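Local atomic coordinates of 11R-lipoxygenase (Gersemia fruticosa, PDB entry 3VF1), a protein that probably inserts molecular oxygen into polyunsaturated fatty acids as a calcium-dependent lipoxygenase with a single non-heme iron. Residues Phe55-Lys59 / Asp71-Gly77; Glu82-Ile86 / Thr149-Gln153; Lys118-Pro122 / Val133-Lys137. All coordinates share one frame; numbering follows the deposited sequence.

Interaction 1 of 3, residues Phe55-Lys59 / Asp71-Gly77; sequences FSLDK and DTYDQSG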
loop_
_atom_site.group_PDB
_atom_site.type_symbol
_atom_site.label_atom_id
_atom_site.label_comp_id
_atom_site.label_asym_id
_atom_site.label_seq_id
_atom_site.Cartn_x
_atom_site.Cartn_y
_atom_site.Cartn_z
ATOM N N PHE A 55 31.751 6.705 26.434
ATOM C CA PHE A 55 31.250 7.839 27.202
ATOM C C PHE A 55 29.912 7.463 27.823
ATOM O O PHE A 55 29.322 6.445 27.463
ATOM C CB PHE A 55 31.076 9.067 26.309
ATOM C CG PHE A 55 32.361 9.593 25.740
ATOM C CD1 PHE A 55 33.233 10.322 26.527
ATOM C CD2 PHE A 55 32.694 9.365 24.416
ATOM C CE1 PHE A 55 34.416 10.809 26.008
ATOM C CE2 PHE A 55 33.876 9.852 23.891
ATOM C CZ PHE A 55 34.736 10.575 24.688
ATOM N N SER A 56 29.435 8.282 28.754
ATOM C CA SER A 56 28.153 8.027 29.405
ATOM C C SER A 56 27.190 9.191 29.205
ATOM O O SER A 56 27.354 10.260 29.795
ATOM C CB SER A 56 28.355 7.759 30.897
ATOM O OG SER A 56 28.916 6.474 31.108
ATOM N N LEU A 57 26.188 8.973 28.361
ATOM C CA LEU A 57 25.172 9.980 28.088
ATOM C C LEU A 57 23.988 9.802 29.029
ATOM O O LEU A 57 23.268 8.808 28.954
ATOM C CB LEU A 57 24.702 9.871 26.638
ATOM C CG LEU A 57 25.809 9.957 25.587
ATOM C CD1 LEU A 57 25.237 9.760 24.193
ATOM C CD2 LEU A 57 26.542 11.286 25.685
ATOM N N ASP A 58 23.793 10.773 29.916
ATOM C CA ASP A 58 22.700 10.720 30.876
ATOM C C ASP A 58 21.446 11.371 30.304
ATOM O O ASP A 58 21.444 12.558 29.979
ATOM C CB ASP A 58 23.097 11.416 32.179
ATOM C CG ASP A 58 24.274 10.749 32.861
ATOM O OD1 ASP A 58 24.443 9.521 32.693
ATOM O OD2 ASP A 58 25.030 11.451 33.564
ATOM N N LYS A 59 20.382 10.583 30.179
ATOM C CA LYS A 59 19.109 11.085 29.682
ATOM C C LYS A 59 17.985 10.683 30.628
ATOM O O LYS A 59 17.796 9.500 30.913
ATOM C CB LYS A 59 18.833 10.545 28.279
ATOM C CG LYS A 59 17.497 10.983 27.694
ATOM C CD LYS A 59 17.395 12.498 27.593
ATOM C CE LYS A 59 16.086 12.919 26.942
ATOM N NZ LYS A 59 15.916 14.398 26.914
ATOM N N ASP A 71 19.842 17.226 23.639
ATOM C CA ASP A 71 20.764 17.155 24.763
ATOM C C ASP A 71 22.192 17.243 24.243
ATOM O O ASP A 71 22.617 16.421 23.432
ATOM C CB ASP A 71 20.574 15.853 25.542
ATOM C CG ASP A 71 19.190 15.729 26.141
ATOM O OD1 ASP A 71 18.952 16.316 27.218
ATOM O OD2 ASP A 71 18.340 15.038 25.539
ATOM N N THR A 72 22.931 18.245 24.708
ATOM C CA THR A 72 24.304 18.450 24.265
ATOM C C THR A 72 25.288 18.027 25.351
ATOM O O THR A 72 25.089 18.317 26.530
ATOM C CB THR A 72 24.555 19.920 23.883
ATOM O OG1 THR A 72 23.751 20.262 22.746
ATOM C CG2 THR A 72 26.021 20.149 23.549
ATOM N N TYR A 73 26.349 17.340 24.940
ATOM C CA TYR A 73 27.345 16.828 25.873
ATOM C C TYR A 73 28.753 17.214 25.433
ATOM O O TYR A 73 29.122 17.023 24.274
ATOM C CB TYR A 73 27.252 15.303 25.964
ATOM C CG TYR A 73 25.884 14.781 26.344
ATOM C CD1 TYR A 73 24.873 14.677 25.398
ATOM C CD2 TYR A 73 25.607 14.380 27.645
ATOM C CE1 TYR A 73 23.622 14.195 25.737
ATOM C CE2 TYR A 73 24.359 13.896 27.994
ATOM C CZ TYR A 73 23.371 13.806 27.036
ATOM O OH TYR A 73 22.127 13.326 27.375
ATOM N N ASP A 74 29.534 17.759 26.361
ATOM C CA ASP A 74 30.947 18.019 26.118
ATOM C C ASP A 74 31.759 16.849 26.656
ATOM O O ASP A 74 31.502 16.366 27.758
ATOM C CB ASP A 74 31.379 19.320 26.796
ATOM C CG ASP A 74 30.726 20.544 26.180
ATOM O OD1 ASP A 74 30.534 20.559 24.947
ATOM O OD2 ASP A 74 30.406 21.491 26.930
ATOM N N GLN A 75 32.734 16.389 25.879
ATOM C CA GLN A 75 33.494 15.200 26.251
ATOM C C GLN A 75 34.965 15.291 25.859
ATOM O O GLN A 75 35.381 16.214 25.160
ATOM C CB GLN A 75 32.871 13.959 25.607
ATOM C CG GLN A 75 31.439 13.678 26.033
ATOM C CD GLN A 75 31.329 13.275 27.490
ATOM O OE1 GLN A 75 32.273 13.432 28.263
ATOM N NE2 GLN A 75 30.171 12.745 27.870
ATOM N N SER A 76 35.744 14.317 26.322
ATOM C CA SER A 76 37.167 14.249 26.012
ATOM C C SER A 76 37.653 12.803 26.025
ATOM O O SER A 76 37.308 12.034 26.923
ATOM C CB SER A 76 37.970 15.075 27.018
ATOM O OG SER A 76 39.361 14.968 26.767
ATOM N N GLY A 77 38.460 12.436 25.034
ATOM C CA GLY A 77 38.969 11.079 24.936
ATOM C C GLY A 77 39.995 10.904 23.832
ATOM O O GLY A 77 40.451 11.877 23.234
#
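L57 lays CD2 over one face of the Y73 ring, 3.7 Å from the ring centroid and 15° off its normal, displaced toward the rim. This CH-pi contact is one of two that carry the apolar part of the meeting between antiparallel edge strands; the axes of 55-57 and 71-77 come within 9.0 Å. At F55 the roles are reversed: the aromatic ring comes from the first segment, and CB of Q75 makes the CH-pi contact over its face at 4.0 Å from the centroid. Q75 bends at chi2 (-68°), which brings its amide back along the same ring, the two planes 30° apart, while the S76 carbonyl oxygen sits at the ring edge, 3.3 Å from F55 CE1.

The polar contacts gather at the other end. The Y73 hydroxyl OH donates to the D58 carbonyl oxygen O at 2.8 Å, approaching well above the carbonyl plane. Farther on, K59 extends past D71 almost at a right angle to form a salt bridge, its NZ 2.9 Å from D71 OD2 on the syn side of the carboxylate.

Each strand finds its backbone partners elsewhere, F55 and L57 in strand 40-46 and D71 and Y73 in strand 20-28. Side chains therefore close one margin between the two sheets of the PLAT beta sandwich, a C2-like fold, and the contact includes D58, a predicted calcium ligand.

Interaction 2 of 3, residues Glu82-Ile86 / Thr149-Gln153; sequences EIAMI and TIAEQ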
loop_
_atom_site.group_PDB
_atom_site.type_symbol
_atom_site.label_atom_id
_atom_site.label_comp_id
_atom_site.label_asym_id
_atom_site.label_seq_id
_atom_site.Cartn_x
_atom_site.Cartn_y
_atom_site.Cartn_z
ATOM N N GLU A 82 38.587 11.222 11.682
ATOM C CA GLU A 82 37.241 11.327 11.124
ATOM C C GLU A 82 36.370 10.195 11.647
ATOM O O GLU A 82 36.725 9.024 11.524
ATOM C CB GLU A 82 37.275 11.285 9.596
ATOM C CG GLU A 82 37.856 12.532 8.952
ATOM C CD GLU A 82 37.343 12.749 7.541
ATOM O OE1 GLU A 82 37.251 11.760 6.781
ATOM O OE2 GLU A 82 37.026 13.907 7.194
ATOM N N ILE A 83 35.226 10.547 12.225
ATOM C CA ILE A 83 34.332 9.555 12.805
ATOM C C ILE A 83 33.506 8.899 11.706
ATOM O O ILE A 83 32.739 9.566 11.009
ATOM C CB ILE A 83 33.381 10.176 13.845
ATOM C CG1 ILE A 83 34.143 11.119 14.780
ATOM C CG2 ILE A 83 32.695 9.076 14.645
ATOM C CD1 ILE A 83 33.256 11.880 15.736
ATOM N N ALA A 84 33.671 7.590 11.552
ATOM C CA ALA A 84 32.965 6.847 10.516
ATOM C C ALA A 84 31.653 6.282 11.048
ATOM O O ALA A 84 30.685 6.137 10.303
ATOM C CB ALA A 84 33.845 5.729 9.987
ATOM N N MET A 85 31.627 5.965 12.339
ATOM C CA MET A 85 30.441 5.389 12.957
ATOM C C MET A 85 30.482 5.546 14.472
ATOM O O MET A 85 31.522 5.862 15.048
ATOM C CB MET A 85 30.330 3.909 12.597
ATOM C CG MET A 85 31.423 3.043 13.196
ATOM S SD MET A 85 31.382 1.346 12.590
ATOM C CE MET A 85 31.855 1.591 10.882
ATOM N N ILE A 86 29.337 5.322 15.109
ATOM C CA ILE A 86 29.235 5.375 16.561
ATOM C C ILE A 86 28.532 4.121 17.053
ATOM O O ILE A 86 27.786 3.489 16.308
ATOM C CB ILE A 86 28.436 6.606 17.030
ATOM C CG1 ILE A 86 26.957 6.455 16.662
ATOM C CG2 ILE A 86 29.018 7.877 16.426
ATOM C CD1 ILE A 86 26.089 7.625 17.083
ATOM N N THR A 149 37.186 -0.890 8.497
ATOM C CA THR A 149 36.276 -0.758 9.631
ATOM C C THR A 149 34.816 -0.793 9.180
ATOM O O THR A 149 33.974 -1.419 9.827
ATOM C CB THR A 149 36.546 0.535 10.436
ATOM O OG1 THR A 149 35.616 0.624 11.523
ATOM C CG2 THR A 149 36.413 1.771 9.558
ATOM N N ILE A 150 34.523 -0.126 8.067
ATOM C CA ILE A 150 33.180 -0.137 7.496
ATOM C C ILE A 150 32.843 -1.533 6.985
ATOM O O ILE A 150 31.794 -2.090 7.306
ATOM C CB ILE A 150 33.061 0.844 6.313
ATOM C CG1 ILE A 150 33.351 2.278 6.763
ATOM C CG2 ILE A 150 31.674 0.759 5.688
ATOM C CD1 ILE A 150 32.285 2.873 7.650
ATOM N N ALA A 151 33.750 -2.090 6.189
ATOM C CA ALA A 151 33.532 -3.372 5.531
ATOM C C ALA A 151 33.282 -4.503 6.526
ATOM O O ALA A 151 32.514 -5.425 6.246
ATOM C CB ALA A 151 34.721 -3.706 4.642
ATOM N N GLU A 152 33.932 -4.437 7.682
ATOM C CA GLU A 152 33.777 -5.477 8.694
ATOM C C GLU A 152 32.481 -5.297 9.475
ATOM O O GLU A 152 31.869 -6.273 9.909
ATOM C CB GLU A 152 34.970 -5.478 9.653
ATOM C CG GLU A 152 36.257 -6.000 9.032
ATOM C CD GLU A 152 37.391 -6.106 10.035
ATOM O OE1 GLU A 152 37.209 -5.670 11.192
ATOM O OE2 GLU A 152 38.463 -6.630 9.664
ATOM N N GLN A 153 32.064 -4.047 9.647
ATOM C CA GLN A 153 30.854 -3.747 10.399
ATOM C C GLN A 153 29.598 -4.138 9.622
ATOM O O GLN A 153 28.729 -4.837 10.144
ATOM C CB GLN A 153 30.804 -2.259 10.754
ATOM C CG GLN A 153 29.587 -1.865 11.577
ATOM C CD GLN A 153 29.437 -2.705 12.831
ATOM O OE1 GLN A 153 28.388 -3.303 13.066
ATOM N NE2 GLN A 153 30.486 -2.752 13.643
#
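M85 reaches from strand 83-90 to helix 148-164 and makes most of this contact with the end of its side chain. Its methyl CE lies 3.5 Å from I150 CD1, the two side chains running alongside in opposing senses. The sulfur SD rests 3.8 Å from CG of Q153, one helical turn beyond T149, whose OG1 is 3.9 Å from the same methyl CE. Beside the methionine, A84 adds a smaller contact: its CB is 4.0 Å from I150 CD1, which thus touches both strand residues. No hydrogen bond joins the two segments, and the grip is one of van der Waals contact.

Behind this first shell, torsions set the reach. CG of M85 is tucked in over its own main chain (chi1 67°); the side chain then runs straight through chi2 and turns at chi3 so that CE swings toward I150. The backbone contributes too: A84 and M85 form a classic beta bulge opposite T45, which lets two consecutive residues both direct their CB atoms toward the helix.

The axes of 83-86 and 149-153 approach to 9.7 Å, inclined by 26°. I83 and I86 turn instead to the interior of the sandwich, against strands 100-109 and 116-124. On the helix-facing surface, T45 of strand 40-46 touches T149, while V132 and Y134 of strand 130-134 touch Q153, so the helix lies on the outer face of neighbouring strands 40-46, 83-90 and 130-134.

Interaction 3 of 3, residues Lys118-Pro122 / Val133-Lys137; sequences KYIFP and VYEGK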
loop_
_atom_site.group_PDB
_atom_site.type_symbol
_atom_site.label_atom_id
_atom_site.label_comp_id
_atom_site.label_asym_id
_atom_site.label_seq_id
_atom_site.Cartn_x
_atom_site.Cartn_y
_atom_site.Cartn_z
ATOM N N LYS A 118 31.533 18.799 11.817
ATOM C CA LYS A 118 30.380 18.086 12.352
ATOM C C LYS A 118 30.165 16.762 11.627
ATOM O O LYS A 118 30.250 16.691 10.402
ATOM C CB LYS A 118 29.120 18.945 12.234
ATOM C CG LYS A 118 29.158 20.217 13.063
ATOM C CD LYS A 118 27.905 21.050 12.851
ATOM C CE LYS A 118 27.934 22.319 13.687
ATOM N NZ LYS A 118 26.745 23.180 13.442
ATOM N N TYR A 119 29.883 15.716 12.396
ATOM C CA TYR A 119 29.603 14.400 11.837
ATOM C C TYR A 119 28.183 13.977 12.197
ATOM O O TYR A 119 27.907 13.609 13.340
ATOM C CB TYR A 119 30.612 13.377 12.359
ATOM C CG TYR A 119 32.035 13.664 11.930
ATOM C CD1 TYR A 119 32.743 14.727 12.476
ATOM C CD2 TYR A 119 32.668 12.874 10.980
ATOM C CE1 TYR A 119 34.041 14.996 12.087
ATOM C CE2 TYR A 119 33.967 13.136 10.584
ATOM C CZ TYR A 119 34.648 14.197 11.142
ATOM O OH TYR A 119 35.940 14.465 10.755
ATOM N N ILE A 120 27.287 14.034 11.216
ATOM C CA ILE A 120 25.883 13.710 11.440
ATOM C C ILE A 120 25.661 12.205 11.328
ATOM O O ILE A 120 26.166 11.560 10.409
ATOM C CB ILE A 120 24.966 14.416 10.421
ATOM C CG1 ILE A 120 25.349 15.892 10.274
ATOM C CG2 ILE A 120 23.510 14.284 10.840
ATOM C CD1 ILE A 120 25.133 16.712 11.522
ATOM N N PHE A 121 24.899 11.653 12.265
ATOM C CA PHE A 121 24.608 10.224 12.271
ATOM C C PHE A 121 23.102 9.976 12.274
ATOM O O PHE A 121 22.488 9.883 13.337
ATOM C CB PHE A 121 25.258 9.560 13.485
ATOM C CG PHE A 121 26.754 9.662 13.497
ATOM C CD1 PHE A 121 27.382 10.770 14.035
ATOM C CD2 PHE A 121 27.534 8.650 12.964
ATOM C CE1 PHE A 121 28.758 10.868 14.042
ATOM C CE2 PHE A 121 28.911 8.745 12.969
ATOM C CZ PHE A 121 29.522 9.855 13.510
ATOM N N PRO A 122 22.503 9.869 11.076
ATOM C CA PRO A 122 21.064 9.614 10.948
ATOM C C PRO A 122 20.705 8.254 11.535
ATOM O O PRO A 122 21.228 7.238 11.077
ATOM C CB PRO A 122 20.833 9.627 9.429
ATOM C CG PRO A 122 22.040 10.296 8.848
ATOM C CD PRO A 122 23.164 9.953 9.764
ATOM N N VAL A 133 25.627 2.975 14.459
ATOM C CA VAL A 133 25.125 3.908 13.457
ATOM C C VAL A 133 26.262 4.489 12.622
ATOM O O VAL A 133 27.195 5.081 13.159
ATOM C CB VAL A 133 24.362 5.069 14.124
ATOM C CG1 VAL A 133 23.732 5.969 13.071
ATOM C CG2 VAL A 133 23.304 4.531 15.076
ATOM N N TYR A 134 26.178 4.318 11.306
ATOM C CA TYR A 134 27.176 4.874 10.399
ATOM C C TYR A 134 26.983 6.375 10.254
ATOM O O TYR A 134 25.963 6.923 10.668
ATOM C CB TYR A 134 27.067 4.241 9.013
ATOM C CG TYR A 134 27.172 2.735 8.992
ATOM C CD1 TYR A 134 28.403 2.107 8.868
ATOM C CD2 TYR A 134 26.039 1.942 9.076
ATOM C CE1 TYR A 134 28.500 0.731 8.838
ATOM C CE2 TYR A 134 26.127 0.572 9.048
ATOM C CZ TYR A 134 27.357 -0.029 8.930
ATOM O OH TYR A 134 27.425 -1.401 8.902
ATOM N N GLU A 135 27.968 7.033 9.653
ATOM C CA GLU A 135 27.849 8.445 9.316
ATOM C C GLU A 135 27.009 8.569 8.045
ATOM O O GLU A 135 26.975 7.650 7.228
ATOM C CB GLU A 135 29.237 9.060 9.125
ATOM C CG GLU A 135 29.278 10.578 9.227
ATOM C CD GLU A 135 28.923 11.271 7.925
ATOM O OE1 GLU A 135 29.015 10.626 6.860
ATOM O OE2 GLU A 135 28.556 12.465 7.967
ATOM N N GLY A 136 26.332 9.704 7.890
ATOM C CA GLY A 136 25.375 9.904 6.810
ATOM C C GLY A 136 25.774 9.328 5.463
ATOM O O GLY A 136 24.986 8.627 4.827
ATOM N N LYS A 137 26.993 9.631 5.027
ATOM C CA LYS A 137 27.495 9.197 3.724
ATOM C C LYS A 137 27.093 7.756 3.397
ATOM O O LYS A 137 27.309 6.845 4.196
ATOM C CB LYS A 137 29.021 9.327 3.695
ATOM C CG LYS A 137 29.642 9.291 2.309
ATOM C CD LYS A 137 31.163 9.262 2.401
ATOM C CE LYS A 137 31.822 9.322 1.029
ATOM N NZ LYS A 137 31.750 10.682 0.420
#
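F121 places one face of its ring beneath the aliphatic part of E135, whose CG stands 4.2 Å above the ring plane and is offset toward the rim. This is a junction between the two sheets of the PLAT beta sandwich: strand 116-124 ends one sheet, strand 130-134 ends the other, and the chain leaving the second strand runs past the first at a steep angle. At the ring edge lies the Y134 carbonyl oxygen, 3.3 Å from F121 CD2. The F121 CB is packed at 3.9 Å against V133 CG1, a branch that also meets the P122 carbonyl oxygen at 3.4 Å.

Beyond the phenylalanine, P122 CD lies 3.7 Å from G136 N. The polar core of the junction is a single backbone bond from G136 N to I120 O, 3.1 Å long, with an N-H...O angle of 155°. The first torsion of E135 (chi1 -161°) holds CG against both this carbonyl oxygen and the F121 face, and the bend at chi2 leads on to the carboxylate.

Outside the pair, I83 and I86 press on F121 from strand 83-90, and Y134, whose CB leaves on the side away from 118-122, has its hydroxyl hydrogen-bonded to E157 of helix 148-164. The bend after the strand is tied internally as well: K137 N donates to E135 OE1 at 2.9 Å, approaching from above the carboxylate plane.

The three contacts sample one beta sandwich from its margins to its outer surface. Interactions 1 and 3 each join edge strands of the two sheets, on different margins, with centres about 17 Å apart and no direct touch. Interaction 2 adds a helix to the outside of the sheet holding strand 83-90. It meets interaction 3 directly: V133 N lies 2.9 Å from I86 O and E135 N lies 2.9 Å from A84 O, both probable backbone hydrogen bonds between neighbouring strands. None of the contacts includes a ligand of the catalytic iron; interaction 1 alone contains a predicted calcium-binding residue, D58; G35, a predicted ligand of a different calcium, is about 10 Å from the K59 side chain.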